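Local coordinates for protein citrate synthase (Thermotoga maritima, PDB 2P2W) that probably catalyses the condensation of oxaloacetate with acetyl-CoA and water to give citrate and free CoA, a step of the tricarboxylic acid cycle, at residues V33-L36 against A37-T41; A260-L263 against K264-L267; E284-I287 against V288-I292. One frame throughout, in Å; residues are numbered along the deposited sequence.

Contact 1: residues V33-L36 against A37-T41; sequences VEEL and AEKST
E35 and K39, one turn apart near the end of helix 33-39, form an i to i+4 salt bridge in which K39 NZ lies 2.6 Å from E35 OE2. The ammonium meets that oxygen nearly along its C-O axis. K39 reaches it with CG anti to its carbonyl carbon (chi1 -54°) and the rest of the chain extended, while the glutamate bends at chi2 to come across. Replacing E35 by an alanine removes the carboxylate, and the ammonium of K39 would probably lose this mate and the lysine chain one restraint on its rotation. Along the backbone of the same turn, K39 N donates to E35 O at 2.8 Å, and A37 N donates to V33 O at 2.9 Å. E34 O takes the N-H of E38 at 3.0 Å, and a weak bond from a water that also donates to E38 OE1. The last turn closes with S40 N on L36 O at 2.7 Å, after which S40 departs from helical geometry. S40 OG is hydrogen-bonded to E44 and T45, and T41 OG1 caps the next helix at E44 N. A37 O, in turn, accepts from S168 OG on helix 163-173. Y357 of the second subunit packs on E35, L36 and K39. The pairing probably offsets two charges beside this subunit contact, while the backbone acceptors from V33 to L36 are each taken by an N-H of the next turn.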
loop_
_atom_site.group_PDB
_atom_site.type_symbol
_atom_site.label_atom_id
_atom_site.label_comp_id
_atom_site.label_asym_id
_atom_site.label_seq_id
_atom_site.Cartn_x
_atom_site.Cartn_y
_atom_site.Cartn_z
ATOM N N VAL A 33 13.880 11.101 21.394
ATOM C CA VAL A 33 14.239 11.371 20.005
ATOM C C VAL A 33 15.172 12.575 19.824
ATOM O O VAL A 33 16.040 12.557 18.948
ATOM C CB VAL A 33 12.971 11.571 19.132
ATOM C CG1 VAL A 33 12.282 12.880 19.497
ATOM C CG2 VAL A 33 13.343 11.536 17.651
ATOM N N GLU A 34 15.006 13.617 20.640
ATOM C CA GLU A 34 15.871 14.790 20.505
ATOM C C GLU A 34 17.311 14.489 20.905
ATOM O O GLU A 34 18.240 15.117 20.408
ATOM C CB GLU A 34 15.341 15.983 21.316
ATOM C CG GLU A 34 14.793 15.641 22.670
ATOM C CD GLU A 34 13.340 15.211 22.601
ATOM O OE1 GLU A 34 12.460 16.083 22.394
ATOM O OE2 GLU A 34 13.082 14.004 22.741
ATOM N N GLU A 35 17.503 13.533 21.806
ATOM C CA GLU A 35 18.858 13.174 22.201
ATOM C C GLU A 35 19.567 12.565 20.994
ATOM O O GLU A 35 20.713 12.902 20.689
ATOM C CB GLU A 35 18.838 12.161 23.342
ATOM C CG GLU A 35 18.915 12.781 24.713
ATOM C CD GLU A 35 19.999 12.141 25.552
ATOM O OE1 GLU A 35 19.707 11.131 26.230
ATOM O OE2 GLU A 35 21.145 12.645 25.523
ATOM N N LEU A 36 18.875 11.663 20.308
ATOM C CA LEU A 36 19.446 11.019 19.132
ATOM C C LEU A 36 19.639 12.026 17.999
ATOM O O LEU A 36 20.690 12.057 17.359
ATOM C CB LEU A 36 18.541 9.864 18.680
ATOM C CG LEU A 36 18.478 8.709 19.685
ATOM C CD1 LEU A 36 17.305 7.798 19.388
ATOM C CD2 LEU A 36 19.793 7.941 19.633
ATOM N N ALA A 37 18.634 12.863 17.761
ATOM C CA ALA A 37 18.720 13.855 16.691
ATOM C C ALA A 37 19.924 14.780 16.876
ATOM O O ALA A 37 20.531 15.237 15.907
ATOM C CB ALA A 37 17.434 14.677 16.635
ATOM N N GLU A 38 20.263 15.044 18.132
ATOM C CA GLU A 38 21.378 15.921 18.462
ATOM C C GLU A 38 22.736 15.220 18.494
ATOM O O GLU A 38 23.719 15.728 17.953
ATOM C CB GLU A 38 21.119 16.572 19.821
ATOM C CG GLU A 38 22.228 17.484 20.309
ATOM C CD GLU A 38 22.030 17.910 21.751
ATOM O OE1 GLU A 38 20.881 18.224 22.127
ATOM O OE2 GLU A 38 23.024 17.932 22.509
ATOM N N LYS A 39 22.780 14.047 19.115
ATOM C CA LYS A 39 24.031 13.314 19.283
ATOM C C LYS A 39 24.328 12.132 18.364
ATOM O O LYS A 39 25.470 11.671 18.307
ATOM C CB LYS A 39 24.122 12.824 20.731
ATOM C CG LYS A 39 23.954 13.923 21.770
ATOM C CD LYS A 39 23.884 13.344 23.176
ATOM C CE LYS A 39 23.941 14.439 24.230
ATOM N NZ LYS A 39 23.398 13.967 25.536
ATOM N N SER A 40 23.326 11.639 17.646
ATOM C CA SER A 40 23.541 10.472 16.794
ATOM C C SER A 40 23.718 10.803 15.320
ATOM O O SER A 40 23.924 11.957 14.946
ATOM C CB SER A 40 22.376 9.487 16.972
ATOM O OG SER A 40 22.723 8.181 16.535
ATOM N N THR A 41 23.651 9.763 14.495
ATOM C CA THR A 41 23.787 9.878 13.047
ATOM C C THR A 41 22.733 8.954 12.446
ATOM O O THR A 41 22.138 8.144 13.156
ATOM C CB THR A 41 25.169 9.393 12.563
ATOM O OG1 THR A 41 25.348 8.026 12.953
ATOM C CG2 THR A 41 26.281 10.240 13.162
HETATM O O HOH W 1 18.549 17.283 22.365
#

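Contact 2: residues A260-L263 against K264-L267; sequences AVFL and KRVL
F262 presents one ring face to the guanidinium of R265, three residues on along helix 258-270, in a cation-pi contact. R265 CZ stands 4.7 Å from the centroid of the F262 ring, 22° off the ring normal. The planes are far from stacked, being 69° apart, so the guanidinium comes down over the ring by one branch: R265 NH2 sits above the face toward its rim, 3.3 Å from F262 CD2. The arginine runs extended to CD and then bends at chi3 (63°), which turns its end back along the helix over the ring. V266 approaches the same ring obliquely through its CG2 methyl, 3.6 Å from F262 CE1. That methyl also lies 4.4 Å from L263 CD2, so it touches both the ring and, more loosely, L263. This is i to i+3 and i to i+4 side-chain packing along one helix.

Regular i to i+4 bonds carry the backbone through this part of the helix. K264 N donates to A260 O at 2.8 Å, and V266 N to F262 O at 3.1 Å; R265 and L267 bond likewise to V261 and L263. K264 extends fully from the helix, and its ammonium makes a weak, long ion pair with E284. The side chain of A260 is about 8 Å from that of D300, predicted to be catalytic, and about 9 Å from bound citrate.

F262 and V266 pack on helix 163-173, against S168, L172 and L165, while F262 also touches E34 and A37 of helix 33-39. L263 adds L172 of helix 163-173 and reaches V299 and S303 of helix 299-309; K264 and L267 meet Y302 there and F277 of helix 275-289. Helix 258-270 is thus packed among four others.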
loop_
_atom_site.group_PDB
_atom_site.type_symbol
_atom_site.label_atom_id
_atom_site.label_comp_id
_atom_site.label_asym_id
_atom_site.label_seq_id
_atom_site.Cartn_x
_atom_site.Cartn_y
_atom_site.Cartn_z
ATOM N N ALA A 260 8.740 18.952 15.965
ATOM C CA ALA A 260 8.483 20.285 15.420
ATOM C C ALA A 260 9.259 21.318 16.241
ATOM O O ALA A 260 9.837 22.256 15.692
ATOM C CB ALA A 260 6.983 20.600 15.459
ATOM N N VAL A 261 9.263 21.139 17.558
ATOM C CA VAL A 261 9.979 22.047 18.447
ATOM C C VAL A 261 11.471 22.034 18.120
ATOM O O VAL A 261 12.107 23.089 18.024
ATOM C CB VAL A 261 9.783 21.643 19.924
ATOM C CG1 VAL A 261 10.657 22.509 20.824
ATOM C CG2 VAL A 261 8.309 21.784 20.308
ATOM N N PHE A 262 12.024 20.835 17.947
ATOM C CA PHE A 262 13.437 20.690 17.627
ATOM C C PHE A 262 13.757 21.408 16.312
ATOM O O PHE A 262 14.682 22.220 16.251
ATOM C CB PHE A 262 13.809 19.198 17.527
ATOM C CG PHE A 262 15.286 18.941 17.394
ATOM C CD1 PHE A 262 15.967 19.267 16.221
ATOM C CD2 PHE A 262 16.003 18.378 18.446
ATOM C CE1 PHE A 262 17.336 19.036 16.100
ATOM C CE2 PHE A 262 17.375 18.141 18.337
ATOM C CZ PHE A 262 18.044 18.471 17.162
ATOM N N LEU A 263 12.989 21.115 15.265
ATOM C CA LEU A 263 13.218 21.744 13.968
ATOM C C LEU A 263 12.963 23.249 13.983
ATOM O O LEU A 263 13.582 23.987 13.222
ATOM C CB LEU A 263 12.362 21.077 12.885
ATOM C CG LEU A 263 12.744 19.623 12.577
ATOM C CD1 LEU A 263 11.827 19.073 11.501
ATOM C CD2 LEU A 263 14.198 19.552 12.123
ATOM N N LYS A 264 12.050 23.712 14.831
ATOM C CA LYS A 264 11.803 25.146 14.902
ATOM C C LYS A 264 13.071 25.822 15.423
ATOM O O LYS A 264 13.449 26.899 14.959
ATOM C CB LYS A 264 10.632 25.467 15.836
ATOM C CG LYS A 264 10.252 26.941 15.813
ATOM C CD LYS A 264 9.154 27.269 16.809
ATOM C CE LYS A 264 8.794 28.749 16.736
ATOM N NZ LYS A 264 7.781 29.108 17.764
ATOM N N ARG A 265 13.735 25.176 16.378
ATOM C CA ARG A 265 14.961 25.725 16.941
ATOM C C ARG A 265 16.062 25.728 15.883
ATOM O O ARG A 265 16.852 26.669 15.795
ATOM C CB ARG A 265 15.409 24.911 18.161
ATOM C CG ARG A 265 16.658 25.473 18.831
ATOM C CD ARG A 265 16.982 24.785 20.156
ATOM N NE ARG A 265 17.288 23.366 19.992
ATOM C CZ ARG A 265 16.425 22.377 20.206
ATOM N NH1 ARG A 265 15.184 22.640 20.601
ATOM N NH2 ARG A 265 16.806 21.120 20.027
ATOM N N VAL A 266 16.116 24.669 15.082
ATOM C CA VAL A 266 17.112 24.569 14.020
ATOM C C VAL A 266 16.978 25.770 13.086
ATOM O O VAL A 266 17.963 26.443 12.770
ATOM C CB VAL A 266 16.917 23.277 13.206
ATOM C CG1 VAL A 266 17.781 23.307 11.956
ATOM C CG2 VAL A 266 17.260 22.066 14.069
ATOM N N LEU A 267 15.752 26.034 12.648
ATOM C CA LEU A 267 15.491 27.156 11.755
ATOM C C LEU A 267 15.791 28.493 12.434
ATOM O O LEU A 267 16.355 29.400 11.820
ATOM C CB LEU A 267 14.036 27.116 11.285
ATOM C CG LEU A 267 13.716 25.953 10.337
ATOM C CD1 LEU A 267 12.206 25.794 10.167
ATOM C CD2 LEU A 267 14.384 26.210 8.998
#

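Contact 3: residues E284-I287 against V288-I292; sequences EEYI and VSNKI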
loop_
_atom_site.group_PDB
_atom_site.type_symbol
_atom_site.label_atom_id
_atom_site.label_comp_id
_atom_site.label_asym_id
_atom_site.label_seq_id
_atom_site.Cartn_x
_atom_site.Cartn_y
_atom_site.Cartn_z
ATOM N N GLU A 284 2.056 29.813 14.151
ATOM C CA GLU A 284 2.042 29.059 15.397
ATOM C C GLU A 284 1.671 29.984 16.550
ATOM O O GLU A 284 0.851 29.631 17.401
ATOM C CB GLU A 284 3.412 28.441 15.679
ATOM C CG GLU A 284 3.554 27.949 17.112
ATOM C CD GLU A 284 4.913 27.360 17.403
ATOM O OE1 GLU A 284 5.665 27.086 16.445
ATOM O OE2 GLU A 284 5.228 27.165 18.596
ATOM N N GLU A 285 2.279 31.165 16.576
ATOM C CA GLU A 285 2.006 32.125 17.640
ATOM C C GLU A 285 0.521 32.444 17.743
ATOM O O GLU A 285 -0.049 32.437 18.834
ATOM C CB GLU A 285 2.769 33.433 17.414
ATOM C CG GLU A 285 2.621 34.423 18.569
ATOM C CD GLU A 285 3.140 35.810 18.232
ATOM O OE1 GLU A 285 2.470 36.521 17.453
ATOM O OE2 GLU A 285 4.220 36.189 18.738
ATOM N N TYR A 286 -0.105 32.725 16.607
ATOM C CA TYR A 286 -1.515 33.072 16.605
ATOM C C TYR A 286 -2.431 31.921 17.010
ATOM O O TYR A 286 -3.344 32.096 17.822
ATOM C CB TYR A 286 -1.935 33.596 15.230
ATOM C CG TYR A 286 -3.400 33.956 15.162
ATOM C CD1 TYR A 286 -3.837 35.233 15.516
ATOM C CD2 TYR A 286 -4.359 33.004 14.813
ATOM C CE1 TYR A 286 -5.190 35.551 15.529
ATOM C CE2 TYR A 286 -5.717 33.311 14.823
ATOM C CZ TYR A 286 -6.125 34.585 15.184
ATOM O OH TYR A 286 -7.465 34.897 15.206
ATOM N N ILE A 287 -2.183 30.748 16.439
ATOM C CA ILE A 287 -3.004 29.582 16.721
ATOM C C ILE A 287 -2.875 29.094 18.158
ATOM O O ILE A 287 -3.877 28.792 18.801
ATOM C CB ILE A 287 -2.678 28.438 15.732
ATOM C CG1 ILE A 287 -3.199 28.819 14.343
ATOM C CG2 ILE A 287 -3.297 27.122 16.209
ATOM C CD1 ILE A 287 -2.905 27.807 13.253
ATOM N N VAL A 288 -1.650 29.032 18.669
ATOM C CA VAL A 288 -1.434 28.575 20.035
ATOM C C VAL A 288 -1.841 29.618 21.085
ATOM O O VAL A 288 -2.486 29.273 22.078
ATOM C CB VAL A 288 0.045 28.163 20.253
ATOM C CG1 VAL A 288 0.271 27.752 21.701
ATOM C CG2 VAL A 288 0.395 27.005 19.323
ATOM N N SER A 289 -1.485 30.887 20.875
ATOM C CA SER A 289 -1.836 31.924 21.852
ATOM C C SER A 289 -3.351 32.114 21.970
ATOM O O SER A 289 -3.860 32.430 23.047
ATOM C CB SER A 289 -1.164 33.261 21.503
ATOM O OG SER A 289 -1.699 33.832 20.321
ATOM N N ASN A 290 -4.070 31.919 20.870
ATOM C CA ASN A 290 -5.523 32.053 20.881
ATOM C C ASN A 290 -6.208 30.704 21.126
ATOM O O ASN A 290 -7.435 30.608 21.095
ATOM C CB ASN A 290 -6.008 32.655 19.560
ATOM C CG ASN A 290 -5.696 34.136 19.447
ATOM O OD1 ASN A 290 -6.345 34.968 20.082
ATOM N ND2 ASN A 290 -4.694 34.472 18.641
ATOM N N LYS A 291 -5.406 29.672 21.374
ATOM C CA LYS A 291 -5.913 28.326 21.630
ATOM C C LYS A 291 -6.911 27.868 20.574
ATOM O O LYS A 291 -7.899 27.196 20.885
ATOM C CB LYS A 291 -6.568 28.259 23.014
ATOM C CG LYS A 291 -5.598 28.453 24.164
ATOM C CD LYS A 291 -6.262 28.199 25.511
ATOM C CE LYS A 291 -5.260 28.324 26.640
ATOM N NZ LYS A 291 -4.632 29.670 26.646
ATOM N N ILE A 292 -6.643 28.226 19.324
ATOM C CA ILE A 292 -7.518 27.862 18.219
ATOM C C ILE A 292 -7.598 26.344 18.050
ATOM O O ILE A 292 -6.608 25.695 17.712
ATOM C CB ILE A 292 -7.022 28.483 16.896
ATOM C CG1 ILE A 292 -6.903 30.001 17.048
ATOM C CG2 ILE A 292 -7.978 28.136 15.761
ATOM C CD1 ILE A 292 -8.221 30.701 17.315
#
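Y286 and N290 meet where helix 275-289 ends, the asparagine amide coming over one face of the tyrosine ring. N290 ND2 is 3.3 Å from Y286 CD1, displaced toward the rim, and the ring and amide planes are 44° apart. The same ND2 donates to Y286 O at 2.9 Å, with the acceptor close to the amide plane; this bond, with the ring face beside it, holds the amide in its rotation, while the carbonyl is gripped by two donors, N290 N being the second. S289 repeats the double grip one residue earlier. Its OG, set between the backbone N and carbonyl carbon (chi1 69°), donates to E285 O at 2.6 Å, while S289 N reaches that oxygen from the opposite face of its plane. The helix ends in a Schellman motif: K291 takes positive phi (50°), I292 N donates to I287 O at 2.9 Å, and K291 N to V288 O at 3.0 Å. The turn brings I292 against I287 of the last helical turn, with I292 CB 4.0 Å from I287 CG2. On another side, V288 CG2 lies 4.0 Å from E284 CG, the two side chains alongside each other. Farther out, Y286 OH is hydrogen-bonded to Q236 and its ring packs on V231 and V235 of helix 231-241, where I292 touches L239. E284 OE1 bonds to Y302 OH, E285 pairs with K282, and I287 rests on F248.

Overall arrangement
The three contacts come in series along the chain: contact 1 at the end of helix 33-39, contact 2 within helix 258-270, contact 3 at the end of helix 275-289, the next helix. Contact 2 lies between the others. Its centre is about 13 Å from that of contact 1, joined by packing of F262 on E34 and A37, and about 17 Å from that of contact 3, joined by the weak K264-E284 ion pair. Contacts 1 and 3 do not touch, their nearest atoms being about 14 Å apart. Together they lie along a path from an early helix to two later ones, near the bound citrate (nearest side chains about 9 to 12 Å away) and the predicted catalytic H250.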